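Local coordinates for DNA polymerase III subunit beta (PDB 4S3I), which forms a sliding DNA clamp that tethers DNA polymerases and other proteins to DNA and so confers processivity on them, at residues I123-I129 with F217-D222; E208-F213 with E229-F235. Numbering follows the deposited sequence.

Contact 1: I123-I129 with F217-D222; sequences IDPKVSI and FSFKSD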
ATOM      1  N   ILE A 123      -9.966  37.038   5.248  1.00 37.84           N
ATOM      2  CA  ILE A 123      -9.744  37.898   4.099  1.00 40.01           C
ATOM      3  C   ILE A 123     -10.925  38.827   3.848  1.00 41.65           C
ATOM      4  O   ILE A 123     -12.044  38.563   4.300  1.00 39.94           O
ATOM      5  CB  ILE A 123      -9.503  37.061   2.838  1.00 40.83           C
ATOM      6  CG1 ILE A 123     -10.736  36.196   2.532  1.00 36.95           C
ATOM      7  CG2 ILE A 123      -8.254  36.191   3.011  1.00 37.02           C
ATOM      8  CD1 ILE A 123     -10.620  35.361   1.244  1.00 37.56           C
ATOM      9  N   ASP A 124     -10.660  39.912   3.130  1.00 40.30           N
ATOM     10  CA  ASP A 124     -11.711  40.733   2.542  1.00 50.09           C
ATOM     11  C   ASP A 124     -11.761  40.362   1.068  1.00 40.67           C
ATOM     12  O   ASP A 124     -10.957  40.851   0.274  1.00 49.08           O
ATOM     13  CB  ASP A 124     -11.398  42.218   2.692  1.00 60.55           C
ATOM     14  CG  ASP A 124     -12.060  42.844   3.911  1.00 76.58           C
ATOM     15  OD1 ASP A 124     -11.385  43.650   4.590  1.00 82.71           O
ATOM     16  OD2 ASP A 124     -13.248  42.545   4.181  1.00 77.48           O
ATOM     17  N   PRO A 125     -12.708  39.488   0.705  1.00 39.89           N
ATOM     18  CA  PRO A 125     -12.682  38.813  -0.598  1.00 41.23           C
ATOM     19  C   PRO A 125     -12.816  39.808  -1.745  1.00 41.25           C
ATOM     20  O   PRO A 125     -13.542  40.796  -1.609  1.00 48.82           O
ATOM     21  CB  PRO A 125     -13.920  37.904  -0.550  1.00 44.15           C
ATOM     22  CG  PRO A 125     -14.370  37.893   0.915  1.00 48.60           C
ATOM     23  CD  PRO A 125     -13.955  39.230   1.447  1.00 39.82           C
ATOM     24  N   LYS A 126     -12.110  39.560  -2.845  1.00 39.82           N
ATOM     25  CA  LYS A 126     -12.263  40.351  -4.062  1.00 40.60           C
ATOM     26  C   LYS A 126     -13.105  39.548  -5.030  1.00 39.88           C
ATOM     27  O   LYS A 126     -13.709  40.085  -5.953  1.00 41.07           O
ATOM     28  CB  LYS A 126     -10.906  40.631  -4.707  1.00 45.57           C
ATOM     29  CG  LYS A 126      -9.989  41.504  -3.881  1.00 58.60           C
ATOM     30  CD  LYS A 126      -8.822  42.007  -4.717  1.00 65.16           C
ATOM     31  CE  LYS A 126      -7.974  42.997  -3.935  1.00 68.43           C
ATOM     32  NZ  LYS A 126      -7.209  43.904  -4.835  1.00 71.93           N
ATOM     33  N   VAL A 127     -13.114  38.243  -4.824  1.00 38.65           N
ATOM     34  CA  VAL A 127     -13.915  37.368  -5.659  1.00 37.95           C
ATOM     35  C   VAL A 127     -14.479  36.250  -4.808  1.00 39.47           C
ATOM     36  O   VAL A 127     -13.823  35.768  -3.879  1.00 36.57           O
ATOM     37  CB  VAL A 127     -13.103  36.801  -6.846  1.00 37.36           C
ATOM     38  CG1 VAL A 127     -11.913  36.000  -6.343  1.00 38.69           C
ATOM     39  CG2 VAL A 127     -13.981  35.929  -7.747  1.00 36.71           C
ATOM     40  N   SER A 128     -15.713  35.861  -5.095  1.00 36.94           N
ATOM     41  CA  SER A 128     -16.311  34.768  -4.356  1.00 37.25           C
ATOM     42  C   SER A 128     -17.289  34.026  -5.243  1.00 35.82           C
ATOM     43  O   SER A 128     -17.958  34.626  -6.089  1.00 36.45           O
ATOM     44  CB  SER A 128     -17.033  35.280  -3.116  1.00 42.46           C
ATOM     45  OG  SER A 128     -18.308  35.778  -3.453  1.00 53.85           O
ATOM     46  N   ILE A 129     -17.349  32.714  -5.046  1.00 34.86           N
ATOM     47  CA  ILE A 129     -18.372  31.886  -5.655  1.00 35.22           C
ATOM     48  C   ILE A 129     -18.940  30.897  -4.638  1.00 38.49           C
ATOM     49  O   ILE A 129     -18.283  30.541  -3.648  1.00 34.15           O
ATOM     50  CB  ILE A 129     -17.833  31.116  -6.869  1.00 33.81           C
ATOM     51  CG1 ILE A 129     -16.580  30.324  -6.493  1.00 32.96           C
ATOM     52  CG2 ILE A 129     -17.531  32.061  -8.022  1.00 40.04           C
ATOM     53  CD1 ILE A 129     -16.216  29.272  -7.544  1.00 36.23           C
ATOM     54  N   PHE A 217     -19.920  24.314  -0.941  1.00 31.11           N
ATOM     55  CA  PHE A 217     -18.930  25.092  -0.205  1.00 31.16           C
ATOM     56  C   PHE A 217     -18.781  26.440  -0.887  1.00 34.67           C
ATOM     57  O   PHE A 217     -19.217  26.620  -2.025  1.00 33.21           O
ATOM     58  CB  PHE A 217     -17.575  24.378  -0.126  1.00 30.39           C
ATOM     59  CG  PHE A 217     -16.975  24.028  -1.472  1.00 30.64           C
ATOM     60  CD1 PHE A 217     -17.211  22.785  -2.045  1.00 29.43           C
ATOM     61  CD2 PHE A 217     -16.163  24.937  -2.157  1.00 30.06           C
ATOM     62  CE1 PHE A 217     -16.660  22.454  -3.281  1.00 29.04           C
ATOM     63  CE2 PHE A 217     -15.606  24.609  -3.396  1.00 30.31           C
ATOM     64  CZ  PHE A 217     -15.853  23.362  -3.958  1.00 29.15           C
ATOM     65  N   SER A 218     -18.185  27.399  -0.193  1.00 32.44           N
ATOM     66  CA  SER A 218     -17.894  28.680  -0.813  1.00 32.61           C
ATOM     67  C   SER A 218     -16.408  28.728  -1.136  1.00 32.20           C
ATOM     68  O   SER A 218     -15.606  28.055  -0.484  1.00 32.85           O
ATOM     69  CB  SER A 218     -18.249  29.817   0.130  1.00 33.48           C
ATOM     70  OG  SER A 218     -17.456  29.746   1.287  1.00 33.30           O
ATOM     71  N   PHE A 219     -16.048  29.509  -2.144  1.00 32.51           N
ATOM     72  CA  PHE A 219     -14.656  29.772  -2.458  1.00 32.37           C
ATOM     73  C   PHE A 219     -14.505  31.273  -2.531  1.00 33.32           C
ATOM     74  O   PHE A 219     -15.246  31.937  -3.269  1.00 33.88           O
ATOM     75  CB  PHE A 219     -14.258  29.139  -3.802  1.00 31.84           C
ATOM     76  CG  PHE A 219     -12.881  29.556  -4.293  1.00 31.89           C
ATOM     77  CD1 PHE A 219     -12.683  30.786  -4.927  1.00 34.17           C
ATOM     78  CD2 PHE A 219     -11.790  28.712  -4.132  1.00 31.91           C
ATOM     79  CE1 PHE A 219     -11.414  31.162  -5.372  1.00 35.05           C
ATOM     80  CE2 PHE A 219     -10.522  29.081  -4.579  1.00 31.43           C
ATOM     81  CZ  PHE A 219     -10.336  30.301  -5.201  1.00 32.20           C
ATOM     82  N   LYS A 220     -13.552  31.812  -1.774  1.00 33.59           N
ATOM     83  CA  LYS A 220     -13.285  33.245  -1.801  1.00 35.23           C
ATOM     84  C   LYS A 220     -11.798  33.528  -1.867  1.00 34.66           C
ATOM     85  O   LYS A 220     -10.988  32.764  -1.344  1.00 34.07           O
ATOM     86  CB  LYS A 220     -13.861  33.939  -0.562  1.00 39.71           C
ATOM     87  CG  LYS A 220     -15.353  33.795  -0.372  1.00 45.90           C
ATOM     88  CD  LYS A 220     -15.693  33.824   1.112  1.00 53.72           C
ATOM     89  CE  LYS A 220     -17.190  33.862   1.351  1.00 60.18           C
ATOM     90  NZ  LYS A 220     -17.771  35.183   0.982  1.00 67.46           N
ATOM     91  N   SER A 221     -11.451  34.657  -2.469  1.00 35.50           N
ATOM     92  CA  SER A 221     -10.055  35.047  -2.567  1.00 35.78           C
ATOM     93  C   SER A 221      -9.873  36.554  -2.538  1.00 37.05           C
ATOM     94  O   SER A 221     -10.714  37.315  -3.049  1.00 37.71           O
ATOM     95  CB  SER A 221      -9.418  34.469  -3.826  1.00 35.30           C
ATOM     96  OG  SER A 221      -8.082  34.906  -3.920  1.00 36.88           O
ATOM     97  N   ASP A 222      -8.772  36.990  -1.933  1.00 37.48           N
ATOM     98  CA  ASP A 222      -8.446  38.410  -1.927  1.00 39.49           C
ATOM     99  C   ASP A 222      -7.247  38.685  -2.829  1.00 47.29           C
ATOM    100  O   ASP A 222      -6.663  39.777  -2.802  1.00 45.73           O
ATOM    101  CB  ASP A 222      -8.198  38.918  -0.504  1.00 39.48           C
ATOM    102  CG  ASP A 222      -7.051  38.200   0.194  1.00 40.47           C
ATOM    103  OD1 ASP A 222      -6.536  37.194  -0.334  1.00 39.86           O
ATOM    104  OD2 ASP A 222      -6.670  38.646   1.299  1.00 40.40           O
TER
HETATM  105  O   HOH W   1      -8.361  40.547   2.696  1.00 36.00           O
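Ile123 lies over the backbone of strand 217-221, its CD1 3.9 Å from Ser221 CA and 4.0 Å from Lys220 CB, while Pro125 CB also meets Lys220 CB at 4.0 Å. The chain then enters strand 127-131, which runs between strands 217-221 and 190-192 in an antiparallel sheet of the clamp fold. Ser221 O accepts from both Lys126 N (2.7 Å) and Val127 N (3.1 Å), a classic beta bulge; beyond it Ser221 N bonds Val127 O (3.0 Å), and Ile129 N donates to Phe219 O and Phe219 N to Ile129 O, both at 2.9 Å. One face carries Val127, Ile129, Phe219 and the small Ser221, whose OG is hydrogen-bonded to Leu225 O; the three apolar side chains suit a core with Met161 and Phe163 of strand 158-164. On the other, Ser128 CB touches Lys220 CG at 3.5 Å, their polar ends suiting a more exposed face. A water accepts from Asp124 N and donates to Asp222 OD2, whereas Asp222 OD1 accepts from the amides of Met224 and Leu225. Main-chain bonds thus define the register, while the largely apolar face is consistent with burial against strand 158-164.

Contact 2: E208-F213 with E229-F235; sequences EILKLF and ENEMHTF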
ATOM      1  N   GLU A 208      -5.097  18.699  -1.001  1.00 29.37           N
ATOM      2  CA  GLU A 208      -5.840  18.803   0.253  1.00 29.00           C
ATOM      3  C   GLU A 208      -7.324  19.115   0.033  1.00 30.29           C
ATOM      4  O   GLU A 208      -8.190  18.500   0.658  1.00 27.04           O
ATOM      5  CB  GLU A 208      -5.193  19.832   1.201  1.00 27.87           C
ATOM      6  CG  GLU A 208      -3.757  19.504   1.593  1.00 34.72           C
ATOM      7  CD  GLU A 208      -3.573  18.057   2.061  1.00 40.19           C
ATOM      8  OE1 GLU A 208      -4.533  17.456   2.592  1.00 41.30           O
ATOM      9  OE2 GLU A 208      -2.451  17.519   1.901  1.00 43.14           O
ATOM     10  N   ILE A 209      -7.614  20.067  -0.853  1.00 27.39           N
ATOM     11  CA  ILE A 209      -9.001  20.389  -1.180  1.00 27.43           C
ATOM     12  C   ILE A 209      -9.787  19.147  -1.583  1.00 27.31           C
ATOM     13  O   ILE A 209     -10.950  18.972  -1.196  1.00 27.54           O
ATOM     14  CB  ILE A 209      -9.086  21.445  -2.301  1.00 27.71           C
ATOM     15  CG1 ILE A 209      -8.744  22.815  -1.737  1.00 28.30           C
ATOM     16  CG2 ILE A 209     -10.493  21.495  -2.915  1.00 27.72           C
ATOM     17  CD1 ILE A 209      -8.197  23.768  -2.771  1.00 28.67           C
ATOM     18  N   LEU A 210      -9.147  18.274  -2.350  1.00 26.69           N
ATOM     19  CA  LEU A 210      -9.817  17.059  -2.802  1.00 32.37           C
ATOM     20  C   LEU A 210     -10.207  16.142  -1.640  1.00 39.64           C
ATOM     21  O   LEU A 210     -11.203  15.415  -1.730  1.00 31.50           O
ATOM     22  CB  LEU A 210      -8.962  16.310  -3.823  1.00 28.68           C
ATOM     23  CG  LEU A 210      -8.741  17.034  -5.150  1.00 32.76           C
ATOM     24  CD1 LEU A 210      -7.813  16.221  -6.055  1.00 38.17           C
ATOM     25  CD2 LEU A 210     -10.083  17.284  -5.850  1.00 27.80           C
ATOM     26  N   LYS A 211      -9.446  16.182  -0.545  1.00 31.55           N
ATOM     27  CA  LYS A 211      -9.775  15.320   0.591  1.00 31.25           C
ATOM     28  C   LYS A 211     -10.898  15.916   1.432  1.00 36.02           C
ATOM     29  O   LYS A 211     -11.583  15.200   2.160  1.00 38.16           O
ATOM     30  CB  LYS A 211      -8.553  15.073   1.484  1.00 36.36           C
ATOM     31  CG  LYS A 211      -7.320  14.539   0.796  1.00 37.08           C
ATOM     32  CD  LYS A 211      -6.186  14.454   1.814  1.00 42.16           C
ATOM     33  CE  LYS A 211      -4.816  14.574   1.164  1.00 47.16           C
ATOM     34  NZ  LYS A 211      -3.725  14.656   2.189  1.00 49.56           N
ATOM     35  N   LEU A 212     -11.081  17.231   1.339  1.00 31.03           N
ATOM     36  CA  LEU A 212     -11.959  17.923   2.264  1.00 27.41           C
ATOM     37  C   LEU A 212     -13.317  18.237   1.670  1.00 35.42           C
ATOM     38  O   LEU A 212     -14.342  18.179   2.362  1.00 31.92           O
ATOM     39  CB  LEU A 212     -11.309  19.228   2.730  1.00 27.60           C
ATOM     40  CG  LEU A 212     -10.088  19.066   3.628  1.00 31.27           C
ATOM     41  CD1 LEU A 212      -9.296  20.362   3.726  1.00 27.94           C
ATOM     42  CD2 LEU A 212     -10.542  18.625   5.004  1.00 32.73           C
ATOM     43  N   PHE A 213     -13.331  18.584   0.388  1.00 29.66           N
ATOM     44  CA  PHE A 213     -14.523  19.208  -0.180  1.00 27.74           C
ATOM     45  C   PHE A 213     -15.036  18.456  -1.395  1.00 27.52           C
ATOM     46  O   PHE A 213     -14.277  17.797  -2.082  1.00 30.17           O
ATOM     47  CB  PHE A 213     -14.230  20.662  -0.557  1.00 28.08           C
ATOM     48  CG  PHE A 213     -13.755  21.507   0.600  1.00 28.40           C
ATOM     49  CD1 PHE A 213     -14.654  21.961   1.559  1.00 28.85           C
ATOM     50  CD2 PHE A 213     -12.415  21.852   0.718  1.00 28.34           C
ATOM     51  CE1 PHE A 213     -14.218  22.747   2.640  1.00 29.39           C
ATOM     52  CE2 PHE A 213     -11.963  22.637   1.784  1.00 28.69           C
ATOM     53  CZ  PHE A 213     -12.865  23.082   2.749  1.00 29.09           C
ATOM     54  N   GLU A 229     -14.857  27.301   2.395  1.00 31.36           N
ATOM     55  CA  GLU A 229     -15.640  27.011   3.595  1.00 31.52           C
ATOM     56  C   GLU A 229     -16.906  26.197   3.326  1.00 31.75           C
ATOM     57  O   GLU A 229     -17.630  26.454   2.357  1.00 31.65           O
ATOM     58  CB  GLU A 229     -16.029  28.315   4.321  1.00 34.13           C
ATOM     59  CG  GLU A 229     -14.990  29.415   4.289  1.00 46.34           C
ATOM     60  CD  GLU A 229     -15.518  30.756   4.796  1.00 56.54           C
ATOM     61  OE1 GLU A 229     -15.410  31.762   4.050  1.00 45.35           O
ATOM     62  OE2 GLU A 229     -16.032  30.802   5.939  1.00 62.84           O
ATOM     63  N   ASN A 230     -17.161  25.210   4.184  1.00 32.61           N
ATOM     64  CA  ASN A 230     -18.505  24.631   4.315  1.00 34.07           C
ATOM     65  C   ASN A 230     -18.895  24.657   5.787  1.00 41.62           C
ATOM     66  O   ASN A 230     -18.283  25.403   6.563  1.00 38.08           O
ATOM     67  CB  ASN A 230     -18.610  23.228   3.701  1.00 34.72           C
ATOM     68  CG  ASN A 230     -17.697  22.211   4.364  1.00 33.31           C
ATOM     69  OD1 ASN A 230     -17.078  22.466   5.412  1.00 31.20           O
ATOM     70  ND2 ASN A 230     -17.603  21.040   3.748  1.00 32.70           N
ATOM     71  N   GLU A 231     -19.887  23.867   6.193  1.00 37.30           N
ATOM     72  CA  GLU A 231     -20.366  24.002   7.571  1.00 42.95           C
ATOM     73  C   GLU A 231     -19.321  23.541   8.589  1.00 36.67           C
ATOM     74  O   GLU A 231     -19.173  24.157   9.648  1.00 41.23           O
ATOM     75  CB  GLU A 231     -21.719  23.312   7.786  1.00 54.17           C
ATOM     76  CG  GLU A 231     -22.559  23.953   8.905  1.00 70.11           C
ATOM     77  CD  GLU A 231     -24.050  24.014   8.577  1.00 82.70           C
ATOM     78  OE1 GLU A 231     -24.867  23.576   9.422  1.00 85.57           O
ATOM     79  OE2 GLU A 231     -24.402  24.507   7.480  1.00 84.79           O
ATOM     80  N   MET A 232     -18.572  22.491   8.250  1.00 32.92           N
ATOM     81  CA  MET A 232     -17.570  21.939   9.170  1.00 35.98           C
ATOM     82  C   MET A 232     -16.158  22.554   9.053  1.00 35.27           C
ATOM     83  O   MET A 232     -15.450  22.693  10.058  1.00 35.25           O
ATOM     84  CB  MET A 232     -17.484  20.408   9.029  1.00 36.96           C
ATOM     85  CG  MET A 232     -16.411  19.773   9.912  1.00 46.27           C
ATOM     86  SD  MET A 232     -16.374  17.962   9.868  1.00 52.84           S
ATOM     87  CE  MET A 232     -14.930  17.652  10.906  1.00 54.71           C
ATOM     88  N   HIS A 233     -15.750  22.918   7.839  1.00 30.35           N
ATOM     89  CA  HIS A 233     -14.363  23.306   7.599  1.00 30.13           C
ATOM     90  C   HIS A 233     -14.163  24.720   7.073  1.00 32.33           C
ATOM     91  O   HIS A 233     -14.967  25.223   6.280  1.00 30.86           O
ATOM     92  CB  HIS A 233     -13.721  22.349   6.596  1.00 29.50           C
ATOM     93  CG  HIS A 233     -13.757  20.914   7.011  1.00 36.87           C
ATOM     94  ND1 HIS A 233     -13.124  20.450   8.146  1.00 36.53           N
ATOM     95  CD2 HIS A 233     -14.325  19.833   6.427  1.00 33.26           C
ATOM     96  CE1 HIS A 233     -13.312  19.147   8.246  1.00 41.76           C
ATOM     97  NE2 HIS A 233     -14.036  18.745   7.215  1.00 39.17           N
ATOM     98  N   THR A 234     -13.073  25.351   7.514  1.00 30.73           N
ATOM     99  CA  THR A 234     -12.547  26.539   6.854  1.00 31.12           C
ATOM    100  C   THR A 234     -11.107  26.220   6.473  1.00 32.60           C
ATOM    101  O   THR A 234     -10.260  26.018   7.343  1.00 30.72           O
ATOM    102  CB  THR A 234     -12.574  27.783   7.754  1.00 34.55           C
ATOM    103  OG1 THR A 234     -13.909  28.017   8.227  1.00 34.58           O
ATOM    104  CG2 THR A 234     -12.069  29.020   6.987  1.00 32.41           C
ATOM    105  N   PHE A 235     -10.846  26.154   5.173  1.00 30.54           N
ATOM    106  CA  PHE A 235      -9.527  25.866   4.645  1.00 30.28           C
ATOM    107  C   PHE A 235      -8.998  27.130   4.011  1.00 30.86           C
ATOM    108  O   PHE A 235      -9.767  27.896   3.403  1.00 31.22           O
ATOM    109  CB  PHE A 235      -9.650  24.778   3.578  1.00 29.65           C
ATOM    110  CG  PHE A 235      -8.418  24.599   2.728  1.00 29.48           C
ATOM    111  CD1 PHE A 235      -7.480  23.635   3.056  1.00 29.12           C
ATOM    112  CD2 PHE A 235      -8.214  25.373   1.580  1.00 29.74           C
ATOM    113  CE1 PHE A 235      -6.344  23.445   2.267  1.00 29.24           C
ATOM    114  CE2 PHE A 235      -7.082  25.197   0.788  1.00 29.66           C
ATOM    115  CZ  PHE A 235      -6.141  24.226   1.134  1.00 29.32           C
TER
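Phe235 and Phe213 have the largest areas covered here, with Leu212 next, and together they fill the space between the last turn of helix 203-212 and strand 233-238. The flat ring of Phe235 gives the helix a broad surface: Ile209 CG1 sits over its face, 4.2 Å from the centroid in a CH-pi contact, and Leu212 CD1 reaches Phe235 CD1 at 3.8 Å. Leu212, with two methyls at its branched end, meets two aromatic rings, for its CD2 also lies almost on the normal of the His233 ring, 4.2 Å from the centroid. His233 ND1 is hydrogen-bonded to Ser57 OG. Phe213, where the chain leaves helical geometry, sends its ring back to the strand, so that Phe235 CB lies 3.6 Å from Phe213 CE2, at the edge of the Phe213 ring. Beside it, Asn230 OD1 accepts from His233 N (2.8 Å), an Asx motif shaping the turn into the strand. No hydrogen bond joins the segments; this is apolar helix-on-sheet packing, as in the domains of the DNA clamp fold, where helices cover sheets.

How the contacts relate
From the N terminus, the chain passes through 123-129, which leads into strand 127-131, and reaches helix 203-212, then strand 217-221, and finally the turn before strand 233-238. Contact 1 closes a long loop of 87 residues back onto its beginning; contact 2 closes a short one of 15, mostly strand. Because 208-213 precedes 217-222 and 229-235 follows it, the two loops cross. Contact 1 joins neighbouring strands edge to edge, whereas contact 2 lays a helix against the same sheet. They meet directly where Ser218 N lies 2.8 Å from Glu229 O, a probable hydrogen bond. Through strand 233-238 the sheet continues into strand 53-60, linking the central and N-terminal domains.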